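Local structure of periplasmic solute binding protein (Pectobacterium atrosepticum, 4RY1) at residues T126-V132 against V147-L152; Y156-V161 against H216-Q221; L205-Y209 against W377-L381. The protein probably binds a sugar in the periplasm and delivers it to an ABC-type importer. Residues are numbered along the deposited sequence.

Contact 1 (T126-V132 against V147-L152)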
loop_
_atom_site.group_PDB
_atom_site.type_symbol
_atom_site.label_atom_id
_atom_site.label_comp_id
_atom_site.label_asym_id
_atom_site.label_seq_id
_atom_site.Cartn_x
_atom_site.Cartn_y
_atom_site.Cartn_z
ATOM N N THR A 126 12.530 -3.658 21.134
ATOM C CA THR A 126 11.578 -2.924 21.974
ATOM C C THR A 126 10.512 -3.807 22.655
ATOM O O THR A 126 10.262 -3.673 23.853
ATOM C CB THR A 126 10.906 -1.801 21.187
ATOM O OG1 THR A 126 11.914 -1.049 20.500
ATOM C CG2 THR A 126 10.149 -0.905 22.138
ATOM N N TRP A 127 9.875 -4.690 21.890
ATOM C CA TRP A 127 8.880 -5.617 22.456
ATOM C C TRP A 127 9.489 -6.516 23.555
ATOM O O TRP A 127 8.878 -6.737 24.609
ATOM C CB TRP A 127 8.252 -6.471 21.334
ATOM C CG TRP A 127 7.209 -5.701 20.540
ATOM C CD1 TRP A 127 7.441 -4.785 19.517
ATOM C CD2 TRP A 127 5.784 -5.722 20.740
ATOM N NE1 TRP A 127 6.251 -4.287 19.068
ATOM C CE2 TRP A 127 5.221 -4.829 19.796
ATOM C CE3 TRP A 127 4.922 -6.408 21.613
ATOM C CZ2 TRP A 127 3.855 -4.598 19.704
ATOM C CZ3 TRP A 127 3.545 -6.170 21.514
ATOM C CH2 TRP A 127 3.033 -5.270 20.562
ATOM N N ASP A 128 10.693 -7.012 23.293
ATOM C CA ASP A 128 11.463 -7.833 24.257
ATOM C C ASP A 128 11.800 -7.017 25.526
ATOM O O ASP A 128 11.651 -7.511 26.645
ATOM C CB ASP A 128 12.753 -8.388 23.620
ATOM C CG ASP A 128 12.497 -9.547 22.658
ATOM O OD1 ASP A 128 11.356 -10.054 22.610
ATOM O OD2 ASP A 128 13.451 -9.941 21.957
ATOM N N ASN A 129 12.213 -5.763 25.352
ATOM C CA ASN A 129 12.485 -4.873 26.500
ATOM C C ASN A 129 11.230 -4.581 27.346
ATOM O O ASN A 129 11.305 -4.483 28.566
ATOM C CB ASN A 129 13.148 -3.563 26.048
ATOM C CG ASN A 129 14.570 -3.759 25.532
ATOM O OD1 ASN A 129 15.193 -4.810 25.727
ATOM N ND2 ASN A 129 15.108 -2.723 24.905
ATOM N N ALA A 130 10.088 -4.430 26.684
ATOM C CA ALA A 130 8.788 -4.303 27.378
ATOM C C ALA A 130 8.317 -5.592 28.062
ATOM O O ALA A 130 7.453 -5.546 28.927
ATOM C CB ALA A 130 7.712 -3.836 26.410
ATOM N N GLY A 131 8.835 -6.736 27.614
ATOM C CA GLY A 131 8.398 -8.061 28.093
ATOM C C GLY A 131 7.050 -8.547 27.576
ATOM O O GLY A 131 6.367 -9.343 28.227
ATOM N N VAL A 132 6.675 -8.062 26.396
ATOM C CA VAL A 132 5.397 -8.383 25.789
ATOM C C VAL A 132 5.632 -9.179 24.510
ATOM O O VAL A 132 6.460 -8.827 23.669
ATOM C CB VAL A 132 4.582 -7.104 25.486
ATOM C CG1 VAL A 132 3.205 -7.451 24.939
ATOM C CG2 VAL A 132 4.435 -6.261 26.752
ATOM N N VAL A 147 1.430 -1.667 29.252
ATOM C CA VAL A 147 2.662 -2.315 29.656
ATOM C C VAL A 147 3.891 -1.566 29.102
ATOM O O VAL A 147 4.866 -1.299 29.823
ATOM C CB VAL A 147 2.694 -3.796 29.275
ATOM C CG1 VAL A 147 4.035 -4.386 29.644
ATOM C CG2 VAL A 147 1.563 -4.583 29.948
ATOM N N PHE A 148 3.852 -1.237 27.819
ATOM C CA PHE A 148 4.918 -0.413 27.222
ATOM C C PHE A 148 5.134 0.872 28.026
ATOM O O PHE A 148 6.271 1.226 28.379
ATOM C CB PHE A 148 4.576 -0.044 25.773
ATOM C CG PHE A 148 5.124 -1.009 24.737
ATOM C CD1 PHE A 148 4.813 -2.363 24.761
ATOM C CD2 PHE A 148 5.925 -0.543 23.704
ATOM C CE1 PHE A 148 5.323 -3.234 23.792
ATOM C CE2 PHE A 148 6.442 -1.401 22.736
ATOM C CZ PHE A 148 6.137 -2.752 22.774
ATOM N N LYS A 149 4.027 1.556 28.280
ATOM C CA LYS A 149 4.019 2.848 28.972
ATOM C C LYS A 149 4.637 2.725 30.371
ATOM O O LYS A 149 5.519 3.494 30.740
ATOM C CB LYS A 149 2.585 3.377 29.089
ATOM C CG LYS A 149 2.500 4.787 29.636
ATOM C CD LYS A 149 1.071 5.235 29.843
ATOM C CE LYS A 149 1.088 6.654 30.374
ATOM N NZ LYS A 149 -0.253 7.282 30.353
ATOM N N GLN A 150 4.184 1.734 31.126
ATOM C CA GLN A 150 4.649 1.562 32.508
ATOM C C GLN A 150 6.105 1.099 32.540
ATOM O O GLN A 150 6.926 1.581 33.336
ATOM C CB GLN A 150 3.764 0.569 33.269
ATOM C CG GLN A 150 4.235 0.272 34.700
ATOM C CD GLN A 150 4.265 1.497 35.602
ATOM O OE1 GLN A 150 3.457 2.417 35.460
ATOM N NE2 GLN A 150 5.193 1.503 36.553
ATOM N N LYS A 151 6.426 0.156 31.674
ATOM C CA LYS A 151 7.721 -0.509 31.720
ATOM C C LYS A 151 8.843 0.283 31.044
ATOM O O LYS A 151 9.973 0.342 31.544
ATOM C CB LYS A 151 7.629 -1.916 31.130
ATOM C CG LYS A 151 8.941 -2.668 31.220
ATOM C CD LYS A 151 8.779 -4.061 31.790
ATOM C CE LYS A 151 10.139 -4.662 32.100
ATOM N NZ LYS A 151 10.128 -6.144 31.993
ATOM N N LEU A 152 8.531 0.897 29.913
ATOM C CA LEU A 152 9.556 1.556 29.112
ATOM C C LEU A 152 9.461 3.071 29.177
ATOM O O LEU A 152 10.458 3.777 28.985
ATOM C CB LEU A 152 9.461 1.082 27.659
ATOM C CG LEU A 152 9.791 -0.394 27.426
ATOM C CD1 LEU A 152 9.879 -0.645 25.928
ATOM C CD2 LEU A 152 11.084 -0.823 28.110
HETATM O O HOH W 1 11.955 -7.324 29.854
#

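Contact 2 (Y156-V161 against H216-Q221)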
loop_
_atom_site.group_PDB
_atom_site.type_symbol
_atom_site.label_atom_id
_atom_site.label_comp_id
_atom_site.label_asym_id
_atom_site.label_seq_id
_atom_site.Cartn_x
_atom_site.Cartn_y
_atom_site.Cartn_z
ATOM N N TYR A 156 7.334 5.261 24.533
ATOM C CA TYR A 156 7.311 3.953 23.872
ATOM C C TYR A 156 5.920 3.442 23.569
ATOM O O TYR A 156 5.061 3.417 24.441
ATOM C CB TYR A 156 8.035 2.936 24.753
ATOM C CG TYR A 156 9.527 3.197 24.755
ATOM C CD1 TYR A 156 10.105 4.112 25.633
ATOM C CD2 TYR A 156 10.352 2.560 23.842
ATOM C CE1 TYR A 156 11.477 4.365 25.607
ATOM C CE2 TYR A 156 11.708 2.807 23.797
ATOM C CZ TYR A 156 12.273 3.707 24.682
ATOM O OH TYR A 156 13.633 3.938 24.639
ATOM N N TYR A 157 5.738 2.979 22.329
ATOM C CA TYR A 157 4.431 2.528 21.851
ATOM C C TYR A 157 4.574 1.244 21.045
ATOM O O TYR A 157 5.518 1.111 20.263
ATOM C CB TYR A 157 3.787 3.570 20.927
ATOM C CG TYR A 157 3.493 4.919 21.550
ATOM C CD1 TYR A 157 4.489 5.874 21.675
ATOM C CD2 TYR A 157 2.222 5.240 21.999
ATOM C CE1 TYR A 157 4.224 7.123 22.226
ATOM C CE2 TYR A 157 1.938 6.487 22.557
ATOM C CZ TYR A 157 2.949 7.421 22.671
ATOM O OH TYR A 157 2.652 8.649 23.189
ATOM N N PRO A 158 3.605 0.332 21.187
ATOM C CA PRO A 158 3.554 -0.873 20.345
ATOM C C PRO A 158 3.590 -0.617 18.841
ATOM O O PRO A 158 4.170 -1.406 18.080
ATOM C CB PRO A 158 2.197 -1.488 20.729
ATOM C CG PRO A 158 2.049 -1.125 22.163
ATOM C CD PRO A 158 2.602 0.263 22.276
ATOM N N LEU A 159 2.955 0.476 18.443
ATOM C CA LEU A 159 2.617 0.734 17.043
ATOM C C LEU A 159 2.646 2.229 16.734
ATOM O O LEU A 159 2.147 3.036 17.521
ATOM C CB LEU A 159 1.211 0.171 16.799
ATOM C CG LEU A 159 0.565 0.253 15.423
ATOM C CD1 LEU A 159 1.420 -0.492 14.423
ATOM C CD2 LEU A 159 -0.873 -0.271 15.444
ATOM N N GLY A 160 3.226 2.589 15.584
ATOM C CA GLY A 160 3.170 3.960 15.082
ATOM C C GLY A 160 2.107 4.118 14.014
ATOM O O GLY A 160 1.296 3.230 13.746
ATOM N N VAL A 161 2.102 5.310 13.438
ATOM C CA VAL A 161 1.189 5.707 12.401
ATOM C C VAL A 161 2.088 6.122 11.250
ATOM O O VAL A 161 2.881 7.052 11.379
ATOM C CB VAL A 161 0.296 6.867 12.864
ATOM C CG1 VAL A 161 -0.635 7.342 11.761
ATOM C CG2 VAL A 161 -0.533 6.440 14.081
ATOM N N HIS A 216 -2.648 3.567 24.873
ATOM C CA HIS A 216 -1.219 3.756 24.581
ATOM C C HIS A 216 -0.687 2.723 23.579
ATOM O O HIS A 216 0.478 2.343 23.623
ATOM C CB HIS A 216 -0.370 3.757 25.872
ATOM C CG HIS A 216 0.883 4.588 25.796
ATOM N ND1 HIS A 216 2.110 4.079 25.424
ATOM C CD2 HIS A 216 1.094 5.898 26.076
ATOM C CE1 HIS A 216 3.016 5.041 25.461
ATOM N NE2 HIS A 216 2.426 6.153 25.856
ATOM N N VAL A 217 -1.544 2.281 22.659
ATOM C CA VAL A 217 -1.057 1.408 21.580
ATOM C C VAL A 217 -0.357 2.225 20.496
ATOM O O VAL A 217 0.710 1.866 20.031
ATOM C CB VAL A 217 -2.175 0.550 20.970
ATOM C CG1 VAL A 217 -1.616 -0.304 19.835
ATOM C CG2 VAL A 217 -2.743 -0.370 22.028
ATOM N N ILE A 218 -1.003 3.312 20.103
ATOM C CA ILE A 218 -0.442 4.268 19.154
ATOM C C ILE A 218 -0.401 5.659 19.769
ATOM O O ILE A 218 -1.214 5.978 20.626
ATOM C CB ILE A 218 -1.262 4.346 17.842
ATOM C CG1 ILE A 218 -2.627 4.998 18.060
ATOM C CG2 ILE A 218 -1.365 2.970 17.175
ATOM C CD1 ILE A 218 -3.454 5.107 16.802
ATOM N N PRO A 219 0.529 6.512 19.322
ATOM C CA PRO A 219 0.448 7.916 19.720
ATOM C C PRO A 219 -0.689 8.636 19.032
ATOM O O PRO A 219 -1.149 8.209 17.973
ATOM C CB PRO A 219 1.769 8.514 19.230
ATOM C CG PRO A 219 2.640 7.350 18.891
ATOM C CD PRO A 219 1.669 6.290 18.424
ATOM N N ASP A 220 -1.113 9.742 19.622
ATOM C CA ASP A 220 -2.201 10.537 19.066
ATOM C C ASP A 220 -1.716 11.507 17.996
ATOM O O ASP A 220 -0.528 11.556 17.669
ATOM C CB ASP A 220 -3.001 11.217 20.192
ATOM C CG ASP A 220 -2.270 12.366 20.846
ATOM O OD1 ASP A 220 -1.167 12.740 20.406
ATOM O OD2 ASP A 220 -2.815 12.890 21.834
ATOM N N GLN A 221 -2.639 12.275 17.441
ATOM C CA GLN A 221 -2.277 13.167 16.341
ATOM C C GLN A 221 -1.505 14.410 16.816
ATOM O O GLN A 221 -0.798 15.041 16.017
ATOM C CB GLN A 221 -3.484 13.559 15.505
ATOM C CG GLN A 221 -4.028 12.390 14.714
ATOM C CD GLN A 221 -3.180 12.155 13.492
ATOM O OE1 GLN A 221 -3.183 12.980 12.578
ATOM N NE2 GLN A 221 -2.435 11.058 13.470
HETATM O O HOH W 2 0.566 10.455 22.102
#

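Contact 3 (L205-Y209 against W377-L381)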
loop_
_atom_site.group_PDB
_atom_site.type_symbol
_atom_site.label_atom_id
_atom_site.label_comp_id
_atom_site.label_asym_id
_atom_site.label_seq_id
_atom_site.Cartn_x
_atom_site.Cartn_y
_atom_site.Cartn_z
ATOM N N LEU A 205 -16.033 2.226 14.648
ATOM C CA LEU A 205 -14.756 2.418 13.941
ATOM C C LEU A 205 -13.952 3.530 14.611
ATOM O O LEU A 205 -12.760 3.359 14.914
ATOM C CB LEU A 205 -14.998 2.747 12.462
ATOM C CG LEU A 205 -13.754 3.123 11.651
ATOM C CD1 LEU A 205 -12.827 1.934 11.465
ATOM C CD2 LEU A 205 -14.194 3.718 10.323
ATOM N N PHE A 206 -14.603 4.666 14.843
ATOM C CA PHE A 206 -13.960 5.754 15.601
ATOM C C PHE A 206 -13.642 5.347 17.038
ATOM O O PHE A 206 -12.601 5.722 17.586
ATOM C CB PHE A 206 -14.742 7.057 15.528
ATOM C CG PHE A 206 -14.550 7.787 14.238
ATOM C CD1 PHE A 206 -13.468 8.644 14.051
ATOM C CD2 PHE A 206 -15.401 7.554 13.170
ATOM C CE1 PHE A 206 -13.288 9.297 12.835
ATOM C CE2 PHE A 206 -15.216 8.187 11.952
ATOM C CZ PHE A 206 -14.167 9.069 11.784
ATOM N N GLY A 207 -14.514 4.547 17.642
ATOM C CA GLY A 207 -14.229 4.015 18.985
ATOM C C GLY A 207 -12.967 3.156 19.039
ATOM O O GLY A 207 -12.233 3.165 20.014
ATOM N N PHE A 208 -12.736 2.399 17.971
ATOM C CA PHE A 208 -11.555 1.535 17.824
ATOM C C PHE A 208 -10.275 2.404 17.820
ATOM O O PHE A 208 -9.298 2.105 18.529
ATOM C CB PHE A 208 -11.719 0.721 16.545
ATOM C CG PHE A 208 -10.522 -0.120 16.167
ATOM C CD1 PHE A 208 -10.352 -1.396 16.680
ATOM C CD2 PHE A 208 -9.583 0.351 15.257
ATOM C CE1 PHE A 208 -9.273 -2.177 16.312
ATOM C CE2 PHE A 208 -8.505 -0.433 14.886
ATOM C CZ PHE A 208 -8.345 -1.693 15.405
ATOM N N TYR A 209 -10.304 3.490 17.048
ATOM C CA TYR A 209 -9.221 4.486 17.078
ATOM C C TYR A 209 -8.988 5.066 18.495
ATOM O O TYR A 209 -7.867 5.099 19.009
ATOM C CB TYR A 209 -9.471 5.623 16.079
ATOM C CG TYR A 209 -8.364 6.642 16.173
ATOM C CD1 TYR A 209 -7.147 6.425 15.545
ATOM C CD2 TYR A 209 -8.507 7.795 16.932
ATOM C CE1 TYR A 209 -6.113 7.334 15.647
ATOM C CE2 TYR A 209 -7.481 8.700 17.049
ATOM C CZ TYR A 209 -6.284 8.479 16.393
ATOM O OH TYR A 209 -5.257 9.386 16.530
ATOM N N TRP A 377 -11.201 11.429 7.160
ATOM C CA TRP A 377 -10.834 10.545 8.275
ATOM C C TRP A 377 -9.745 11.171 9.148
ATOM O O TRP A 377 -9.867 11.256 10.375
ATOM C CB TRP A 377 -10.366 9.191 7.716
ATOM C CG TRP A 377 -9.661 8.273 8.655
ATOM C CD1 TRP A 377 -8.324 7.988 8.657
ATOM C CD2 TRP A 377 -10.235 7.465 9.701
ATOM N NE1 TRP A 377 -8.032 7.087 9.637
ATOM C CE2 TRP A 377 -9.177 6.739 10.293
ATOM C CE3 TRP A 377 -11.529 7.292 10.199
ATOM C CZ2 TRP A 377 -9.374 5.837 11.321
ATOM C CZ3 TRP A 377 -11.725 6.402 11.242
ATOM C CH2 TRP A 377 -10.658 5.697 11.805
ATOM N N THR A 378 -8.686 11.622 8.491
ATOM C CA THR A 378 -7.508 12.175 9.177
ATOM C C THR A 378 -7.864 13.407 10.010
ATOM O O THR A 378 -7.528 13.493 11.203
ATOM C CB THR A 378 -6.405 12.486 8.150
ATOM O OG1 THR A 378 -6.014 11.255 7.503
ATOM C CG2 THR A 378 -5.196 13.142 8.799
ATOM N N THR A 379 -8.596 14.323 9.387
ATOM C CA THR A 379 -9.064 15.529 10.081
ATOM C C THR A 379 -10.061 15.188 11.209
ATOM O O THR A 379 -10.071 15.841 12.266
ATOM C CB THR A 379 -9.593 16.583 9.097
ATOM O OG1 THR A 379 -10.677 16.054 8.336
ATOM C CG2 THR A 379 -8.487 17.028 8.161
ATOM N N SER A 380 -10.865 14.154 11.005
ATOM C CA SER A 380 -11.785 13.700 12.060
ATOM C C SER A 380 -11.014 13.195 13.268
ATOM O O SER A 380 -11.374 13.493 14.405
ATOM C CB SER A 380 -12.707 12.593 11.564
ATOM O OG SER A 380 -13.549 13.068 10.532
ATOM N N LEU A 381 -9.960 12.416 13.032
ATOM C CA LEU A 381 -9.109 11.952 14.148
ATOM C C LEU A 381 -8.468 13.123 14.902
ATOM O O LEU A 381 -8.362 13.099 16.124
ATOM C CB LEU A 381 -8.004 11.006 13.656
ATOM C CG LEU A 381 -8.522 9.772 12.930
ATOM C CD1 LEU A 381 -7.325 8.902 12.582
ATOM C CD2 LEU A 381 -9.579 8.983 13.675
#

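Contact 1 (T126-V132 against V147-L152)
Phe148 reaches out of helix 138-152 with chi1 at -92°, between the m and t wells, and this unusual torsion brings its ring up against the last turn of helix 124-130. Ala130 CB sits over one face of that ring, 3.9 Å from the centroid of Phe148 in a CH-pi contact. The ring's edge is directed at the face of Trp127, an edge-to-face pair with centroids 4.9 Å apart and planes at 72°. Trp127 itself, an m rotamer, starts away from the partner helix, and its indole NE1 is hydrogen-bonded to Ala244 O. Within one lobe of what is probably a two-lobed periplasmic binding protein fold, the two short helical segments cross at 74° with axes 9.9 Å apart; helix 124-130 ends in a Schellman motif, in which Gly131 takes positive phi, Val132 N bonds back to Trp127 O (3.1 Å) and Gly131 N to Asp128 O (3.1 Å). The turn aims Val132, in the t rotamer, at the second helix, where its CG2 lies 3.5 Å from Val147 CG1. Leu152, with chi1 m and chi2 t, lays CD1 3.8 Å from Thr126 CG2 and 3.9 Å from Ala130 CB. On the solvent side Lys151 passes its CD 3.5 Å from Ala130 O, and a water bridges Lys151 NZ (3.1 Å) to Asn129 O (3.2 Å).

Contact 2 (Y156-V161 against H216-Q221)
Tyr157 forms the centre, sandwiched between two side chains of the other segment. Pro219 CG stands almost on the ring normal, 3.5 Å from the centroid of Tyr157 in a CH-pi contact, while His216 covers the opposite face as an offset stack with centroids 4.0 Å apart and planes at 8°. Aliphatic contacts follow: Leu159 CD2 lies 3.7 Å from Ile218 CG2, Leu159 CB 4.2 Å from Val217 CG1, and Val161 CG2 4.2 Å from Ile218 CD1. Neither segment is a regular strand, and one weak hydrogen bond links the backbones, from Leu159 N to Val217 O (3.1 Å); Ile218 CA-H points at Leu159 O (CA to O 3.3 Å). At the polar edge a water joins Tyr157 OH (3.0 Å) to Asp220 N (3.1 Å). Asp220 is the N-cap of helix 221-225, its OD1 accepting from Tyr223 N, and His216 ends helix 199-214 in a Schellman motif. Within one lobe of the protein, the contact thus ties the loop following helix 138-152 to the connection between helices 199-214 and 221-225. Helix 138-152 covers Pro158 and Val217 through Leu141, Ala144 and Phe148; Tyr209 of helix 199-214 backs Ile218, and Gly160 is hydrogen-bonded through its backbone to Gly245 at the start of strand 245-249.

Contact 3 (L205-Y209 against W377-L381)
Trp377 and Phe206 lose the most surface here, followed by Tyr209 and Leu381, and these four large side chains fill the gap between two helical segments whose axes stay 11.9 Å apart and cross at -57°. With no CA pair closer than the 8.0 Å from Phe206 to Leu381, the backbones do not touch and side chains alone make the join. Trp377, in the t rotamer, swings its indole across to the other helix. Its six-membered ring meets the Phe206 ring obliquely, centroids 4.9 Å apart and planes at 47°, with Phe206 CZ 3.6 Å from Trp377 CE3. Leu205 CD2 packs 3.8 Å from Trp377 CZ3. One turn further along, Leu381 CD2 lies between the rings of Phe206 and Tyr209: it is 3.7 Å from the centroid of Tyr209, over the face in a CH-pi contact, and 3.8 Å from Phe206 CE1. Ser380 adds CB, 3.6 Å from Phe206 CE1. Polar groups of the aromatic residues are satisfied outside the pair, Tyr209 OH by Asp385 and Trp377 NE1 by Val168 O. Inside one lobe, the contact joins helix 199-214 to helix 371-385, the last but one of the chain; helix 391-409 closes over Phe206 and Ser380 with Ala395, Val394 and Phe398, and helix 169-183 packs on Leu205, Tyr209 and Trp377 through Ile171 and Leu172.

Contacts 2 and 3 are buried, whereas contact 1 is partly open to solvent, with lysine and water at its exposed edge. Contacts 1 and 3 are helix-helix crossings without a direct hydrogen bond across them; contact 2 joins two irregular loops and adds a weak backbone hydrogen bond to its ring stacking. It is also the middle member: Phe148 CD2 of contact 1 packs 3.5 Å from Pro158 N, and Ile218 CD1 packs 3.7 Å from Tyr209 CE1 of contact 3. Helix 199-214 carries 205-209 and leads into 216-221, while helix 138-152 supplies 147-152 and covers contact 2. Contacts 1 and 3 do not touch, their nearest atoms being about 13 Å apart.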